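Local coordinates for CYTH domain-containing protein (Pyrococcus furiosus, PDB 1YEM), which is of unknown function but carries a CYTH domain, the fold of class IV adenylyl cyclases and thiamine triphosphatases, and so probably binds a triphosphate-containing ligand with metal ions, at residues 51-56 / 66-71; 11-16 / 74-79. All coordinates share one frame; numbering follows the deposited sequence.

Both interactions belong to the same antiparallel barrel and are joined through the turn from strand 62-70 into strand 77-85; their centres lie about 14 Å apart. Interaction 1 is buried and regular, pairing strands 50-57 and 62-70 with four backbone hydrogen bonds and placing Arg53, Thr66 and Lys68 on one face. Interaction 2 is only partly buried: strand 10-17 meets the start of strand 77-85 through a single backbone bond. Strands 62-70 and 77-85 are sheet neighbours, and the contacts touch there through two probable hydrogen bonds, Glu69 N to Tyr79 O (2.7 Å) and Leu71 N to Glu77 O. Among the side chains that meet, the charged ones are basic in interaction 1 (Arg53, Lys68) and acidic in interaction 2 (Glu12, Glu76, Glu77).

Interaction 1 of 2, residues 51-56 / 66-71; sequences LLRIRG and TFKEIL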
loop_
_atom_site.group_PDB
_atom_site.type_symbol
_atom_site.label_atom_id
_atom_site.label_comp_id
_atom_site.label_asym_id
_atom_site.label_seq_id
_atom_site.Cartn_x
_atom_site.Cartn_y
_atom_site.Cartn_z
ATOM N N LEU B 51 -7.369 7.092 11.070
ATOM C CA LEU B 51 -7.928 7.227 9.723
ATOM C C LEU B 51 -7.130 6.366 8.769
ATOM O O LEU B 51 -5.919 6.169 8.961
ATOM C CB LEU B 51 -7.887 8.668 9.243
ATOM C CG LEU B 51 -8.705 9.676 10.041
ATOM C CD1 LEU B 51 -8.269 11.086 9.693
ATOM C CD2 LEU B 51 -10.209 9.467 9.780
ATOM N N LEU B 52 -7.815 5.856 7.744
ATOM C CA LEU B 52 -7.208 4.996 6.753
ATOM C C LEU B 52 -7.866 5.294 5.462
ATOM O O LEU B 52 -9.077 5.197 5.370
ATOM C CB LEU B 52 -7.429 3.506 7.106
ATOM C CG LEU B 52 -6.914 2.468 6.083
ATOM C CD1 LEU B 52 -5.391 2.547 5.937
ATOM C CD2 LEU B 52 -7.343 1.061 6.484
ATOM N N ARG B 53 -7.077 5.674 4.463
ATOM C CA ARG B 53 -7.616 5.950 3.136
ATOM C C ARG B 53 -6.643 5.652 2.013
ATOM O O ARG B 53 -5.414 5.738 2.178
ATOM C CB ARG B 53 -8.093 7.414 3.010
ATOM C CG ARG B 53 -6.996 8.454 2.998
ATOM C CD ARG B 53 -7.317 9.624 2.095
ATOM N NE ARG B 53 -6.975 10.875 2.763
ATOM C CZ ARG B 53 -5.749 11.381 2.875
ATOM N NH1 ARG B 53 -4.701 10.790 2.327
ATOM N NH2 ARG B 53 -5.581 12.509 3.520
ATOM N N ILE B 54 -7.222 5.298 0.871
ATOM C CA ILE B 54 -6.493 5.144 -0.373
ATOM C C ILE B 54 -6.862 6.346 -1.231
ATOM O O ILE B 54 -8.038 6.644 -1.409
ATOM C CB ILE B 54 -6.874 3.832 -1.124
ATOM C CG1 ILE B 54 -6.767 2.606 -0.189
ATOM C CG2 ILE B 54 -6.004 3.634 -2.349
ATOM C CD1 ILE B 54 -5.480 2.501 0.583
ATOM N N ARG B 55 -5.856 7.032 -1.741
ATOM C CA ARG B 55 -6.072 8.196 -2.569
ATOM C C ARG B 55 -5.574 7.899 -3.946
ATOM O O ARG B 55 -4.446 7.451 -4.095
ATOM C CB ARG B 55 -5.315 9.436 -2.007
ATOM C CG ARG B 55 -5.231 10.657 -2.996
ATOM C CD ARG B 55 -4.700 11.942 -2.303
ATOM N NE ARG B 55 -5.653 12.415 -1.311
ATOM C CZ ARG B 55 -5.399 13.296 -0.346
ATOM N NH1 ARG B 55 -6.361 13.612 0.523
ATOM N NH2 ARG B 55 -4.226 13.865 -0.238
ATOM N N GLY B 56 -6.399 8.193 -4.952
ATOM C CA GLY B 56 -5.943 8.217 -6.341
ATOM C C GLY B 56 -5.921 9.640 -6.875
ATOM O O GLY B 56 -6.816 10.405 -6.602
ATOM N N THR B 66 -2.733 6.194 3.000
ATOM C CA THR B 66 -2.495 7.114 4.110
ATOM C C THR B 66 -3.148 6.609 5.392
ATOM O O THR B 66 -4.299 6.184 5.386
ATOM C CB THR B 66 -3.040 8.519 3.789
ATOM O OG1 THR B 66 -2.484 8.977 2.547
ATOM C CG2 THR B 66 -2.684 9.509 4.892
ATOM N N PHE B 67 -2.384 6.626 6.474
ATOM C CA PHE B 67 -2.911 6.355 7.806
ATOM C C PHE B 67 -2.675 7.594 8.663
ATOM O O PHE B 67 -1.595 8.152 8.627
ATOM C CB PHE B 67 -2.219 5.136 8.436
ATOM C CG PHE B 67 -2.481 4.988 9.900
ATOM C CD1 PHE B 67 -3.571 4.265 10.356
ATOM C CD2 PHE B 67 -1.647 5.598 10.835
ATOM C CE1 PHE B 67 -3.826 4.154 11.723
ATOM C CE2 PHE B 67 -1.897 5.489 12.191
ATOM C CZ PHE B 67 -2.979 4.768 12.637
ATOM N N LYS B 68 -3.692 8.021 9.408
ATOM C CA LYS B 68 -3.543 9.126 10.362
ATOM C C LYS B 68 -4.036 8.768 11.755
ATOM O O LYS B 68 -4.969 7.992 11.908
ATOM C CB LYS B 68 -4.313 10.379 9.907
ATOM C CG LYS B 68 -3.838 11.009 8.637
ATOM C CD LYS B 68 -4.495 12.356 8.452
ATOM C CE LYS B 68 -4.285 12.920 7.051
ATOM N NZ LYS B 68 -5.037 14.191 6.882
ATOM N N GLU B 69 -3.400 9.355 12.760
ATOM C CA GLU B 69 -3.981 9.449 14.095
ATOM C C GLU B 69 -4.373 10.887 14.356
ATOM O O GLU B 69 -3.530 11.792 14.314
ATOM C CB GLU B 69 -3.003 8.975 15.171
ATOM C CG GLU B 69 -3.161 7.506 15.529
ATOM C CD GLU B 69 -1.890 6.915 16.107
ATOM O OE1 GLU B 69 -1.325 7.559 17.028
ATOM O OE2 GLU B 69 -1.459 5.819 15.639
ATOM N N ILE B 70 -5.661 11.088 14.618
ATOM C CA ILE B 70 -6.196 12.390 15.009
ATOM C C ILE B 70 -5.771 12.609 16.450
ATOM O O ILE B 70 -6.077 11.782 17.308
ATOM C CB ILE B 70 -7.730 12.425 14.916
ATOM C CG1 ILE B 70 -8.214 12.009 13.526
ATOM C CG2 ILE B 70 -8.247 13.815 15.237
ATOM C CD1 ILE B 70 -9.658 11.514 13.511
ATOM N N LEU B 71 -5.041 13.697 16.706
ATOM C CA LEU B 71 -4.408 13.933 18.011
ATOM C C LEU B 71 -5.155 14.946 18.880
ATOM O O LEU B 71 -4.658 15.311 19.944
ATOM C CB LEU B 71 -2.965 14.419 17.839
ATOM C CG LEU B 71 -1.989 13.594 17.008
ATOM C CD1 LEU B 71 -0.630 14.297 16.938
ATOM C CD2 LEU B 71 -1.835 12.172 17.574
#
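The beta hairpin of strands 50-57 and 62-70 brings Leu51, Leu52 and Arg53 opposite Lys68, Phe67 and Thr66 in antiparallel register. Leu51 and Lys68 form a hydrogen-bonded pair, with Leu51 N donating to Lys68 O at 2.7 Å and Lys68 N returning to Leu51 O. Arg53 and Thr66 form the next such pair, Thr66 N reaching Arg53 O at 2.8 Å. Between them, Leu52 and Phe67 make a non-hydrogen-bonded pair and turn to the other face. Phe67 CD1 rests 3.3 Å from the backbone O of Leu51. On the face of Leu51, its CD1 packs 3.9 Å from Ile70 CG1 and also touches Lys68 CB. Arg53 CG sits between the backbone N and the carbonyl carbon (chi1 70°), and its bent chain lies alongside Thr66, pointing the same way. The angle is poor for a bond from Arg53 NH1 to Thr66 OG1; that hydroxyl is hydrogen-bonded to Glu82, and Arg53 NE to Tyr43 OH. Arg55 NH1 lies over one face of the Arg53 guanidinium, while Lys68 NZ comes within 3.8 Å of Arg53 NH2. Such a gathering of positive charge, with acidic Asp41 and Glu82 nearby, is consistent with the anion-binding tunnel of CYTH barrels.

Interaction 2 of 2, residues 11-16 / 74-79; sequences VEIKFK and NNEEFY
Val11 and Glu12 meet the backbone of Glu76 where strand 10-17 runs beside the entry to strand 77-85. The close part centres on Glu76 O, which accepts Glu12 N at 2.8 Å and also takes a CA-H...O contact from Val11 CA at 3.1 Å. In return, Glu76 CA approaches Glu12 O at 3.1 Å. With CG anti to its carbonyl carbon (chi1 -71°) and the chain extended beyond, Glu76 crosses Ile13 obliquely, its CD 3.8 Å from Ile13 CG1. Asn74 ND2 adds a weak hydrogen bond to Glu76 OE2. An alanine at Glu76 would probably leave Ile13 CG1 without this cover and Asn74 ND2 without its weak acceptor. The looser side lies at the carboxylates of Glu12 and Glu77, both partly exposed. Glu12 OE1 approaches Phe78 CE2 at 3.9 Å, its carboxylate turned 26° from the ring plane, while Val11 CG2 comes no nearer than 4.5 Å to Glu77 CG. Strand 129-137 pairs with strand 10-17 through Val11, Ile13 and Phe15. Helix 141-154 packs on Ile13 through Ile148 and Trp149, and Phe78 reaches back to Ile70 and Lys68 of strand 62-70.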
loop_
_atom_site.group_PDB
_atom_site.type_symbol
_atom_site.label_atom_id
_atom_site.label_comp_id
_atom_site.label_asym_id
_atom_site.label_seq_id
_atom_site.Cartn_x
_atom_site.Cartn_y
_atom_site.Cartn_z
ATOM N N VAL B 11 -0.137 20.340 11.793
ATOM C CA VAL B 11 -1.119 21.234 12.387
ATOM C C VAL B 11 -1.840 21.934 11.243
ATOM O O VAL B 11 -1.222 22.418 10.294
ATOM C CB VAL B 11 -0.482 22.263 13.359
ATOM C CG1 VAL B 11 -1.565 23.115 14.019
ATOM C CG2 VAL B 11 0.351 21.548 14.421
ATOM N N GLU B 12 -3.152 21.982 11.335
ATOM C CA GLU B 12 -3.961 22.355 10.206
ATOM C C GLU B 12 -5.269 22.944 10.686
ATOM O O GLU B 12 -5.858 22.441 11.639
ATOM C CB GLU B 12 -4.216 21.101 9.384
ATOM C CG GLU B 12 -5.076 21.291 8.164
ATOM C CD GLU B 12 -5.703 19.972 7.692
ATOM O OE1 GLU B 12 -5.062 18.889 7.895
ATOM O OE2 GLU B 12 -6.839 20.039 7.142
ATOM N N ILE B 13 -5.714 24.019 10.042
ATOM C CA ILE B 13 -7.042 24.565 10.287
ATOM C C ILE B 13 -7.762 24.777 8.949
ATOM O O ILE B 13 -7.182 25.287 7.990
ATOM C CB ILE B 13 -6.987 25.889 11.114
ATOM C CG1 ILE B 13 -6.056 25.727 12.336
ATOM C CG2 ILE B 13 -8.399 26.318 11.553
ATOM C CD1 ILE B 13 -5.970 26.978 13.277
ATOM N N LYS B 14 -9.029 24.383 8.901
ATOM C CA LYS B 14 -9.811 24.386 7.663
ATOM C C LYS B 14 -10.863 25.510 7.703
ATOM O O LYS B 14 -11.590 25.649 8.674
ATOM C CB LYS B 14 -10.519 23.039 7.514
ATOM C CG LYS B 14 -11.386 22.869 6.281
ATOM C CD LYS B 14 -12.410 21.701 6.488
ATOM C CE LYS B 14 -11.743 20.336 6.721
ATOM N NZ LYS B 14 -10.651 20.168 5.743
ATOM N N PHE B 15 -10.955 26.268 6.617
ATOM C CA PHE B 15 -11.858 27.385 6.540
ATOM C C PHE B 15 -12.790 27.228 5.368
ATOM O O PHE B 15 -12.350 26.936 4.284
ATOM C CB PHE B 15 -11.065 28.696 6.405
ATOM C CG PHE B 15 -10.250 29.031 7.602
ATOM C CD1 PHE B 15 -8.993 28.483 7.770
ATOM C CD2 PHE B 15 -10.745 29.895 8.573
ATOM C CE1 PHE B 15 -8.227 28.789 8.885
ATOM C CE2 PHE B 15 -9.998 30.212 9.700
ATOM C CZ PHE B 15 -8.731 29.668 9.854
ATOM N N LYS B 16 -14.086 27.425 5.619
ATOM C CA LYS B 16 -15.093 27.557 4.568
ATOM C C LYS B 16 -14.800 28.785 3.733
ATOM O O LYS B 16 -14.553 29.864 4.283
ATOM C CB LYS B 16 -16.483 27.741 5.173
ATOM C CG LYS B 16 -16.961 26.607 6.025
ATOM C CD LYS B 16 -18.311 26.920 6.652
ATOM C CE LYS B 16 -18.525 26.107 7.937
ATOM N NZ LYS B 16 -19.768 26.497 8.680
ATOM N N ASN B 74 -10.339 19.083 18.079
ATOM C CA ASN B 74 -10.427 20.119 17.022
ATOM C C ASN B 74 -10.261 19.631 15.576
ATOM O O ASN B 74 -10.667 20.321 14.655
ATOM C CB ASN B 74 -9.363 21.203 17.258
ATOM C CG ASN B 74 -9.737 22.158 18.351
ATOM O OD1 ASN B 74 -10.204 21.746 19.417
ATOM N ND2 ASN B 74 -9.528 23.456 18.109
ATOM N N ASN B 75 -9.640 18.461 15.398
ATOM C CA ASN B 75 -9.214 17.948 14.080
ATOM C C ASN B 75 -8.189 18.895 13.461
ATOM O O ASN B 75 -8.182 19.110 12.261
ATOM C CB ASN B 75 -10.408 17.712 13.119
ATOM C CG ASN B 75 -11.342 16.605 13.592
ATOM O OD1 ASN B 75 -10.899 15.616 14.160
ATOM N ND2 ASN B 75 -12.648 16.765 13.335
ATOM N N GLU B 76 -7.319 19.450 14.302
ATOM C CA GLU B 76 -6.281 20.382 13.852
ATOM C C GLU B 76 -4.883 19.816 13.942
ATOM O O GLU B 76 -3.939 20.473 13.562
ATOM C CB GLU B 76 -6.362 21.671 14.657
ATOM C CG GLU B 76 -7.587 22.497 14.310
ATOM C CD GLU B 76 -7.702 23.777 15.132
ATOM O OE1 GLU B 76 -6.762 24.090 15.876
ATOM O OE2 GLU B 76 -8.742 24.465 15.025
ATOM N N GLU B 77 -4.772 18.573 14.401
ATOM C CA GLU B 77 -3.513 18.003 14.829
ATOM C C GLU B 77 -3.513 16.523 14.476
ATOM O O GLU B 77 -4.384 15.759 14.936
ATOM C CB GLU B 77 -3.410 18.167 16.326
ATOM C CG GLU B 77 -2.141 18.748 16.856
ATOM C CD GLU B 77 -2.382 19.377 18.230
ATOM O OE1 GLU B 77 -2.863 20.533 18.284
ATOM O OE2 GLU B 77 -2.125 18.701 19.245
ATOM N N PHE B 78 -2.550 16.117 13.655
ATOM C CA PHE B 78 -2.538 14.773 13.106
ATOM C C PHE B 78 -1.164 14.167 13.120
ATOM O O PHE B 78 -0.180 14.852 12.894
ATOM C CB PHE B 78 -3.017 14.794 11.658
ATOM C CG PHE B 78 -4.432 15.232 11.494
ATOM C CD1 PHE B 78 -5.474 14.304 11.530
ATOM C CD2 PHE B 78 -4.737 16.582 11.275
ATOM C CE1 PHE B 78 -6.820 14.721 11.361
ATOM C CE2 PHE B 78 -6.040 16.997 11.121
ATOM C CZ PHE B 78 -7.095 16.062 11.159
ATOM N N TYR B 79 -1.104 12.867 13.374
ATOM C CA TYR B 79 0.081 12.088 13.034
ATOM C C TYR B 79 -0.241 11.310 11.761
ATOM O O TYR B 79 -1.276 10.650 11.669
ATOM C CB TYR B 79 0.488 11.126 14.158
ATOM C CG TYR B 79 1.633 10.229 13.734
ATOM C CD1 TYR B 79 2.882 10.775 13.423
ATOM C CD2 TYR B 79 1.461 8.842 13.603
ATOM C CE1 TYR B 79 3.946 9.966 13.012
ATOM C CE2 TYR B 79 2.513 8.020 13.195
ATOM C CZ TYR B 79 3.758 8.589 12.901
ATOM O OH TYR B 79 4.816 7.803 12.493
#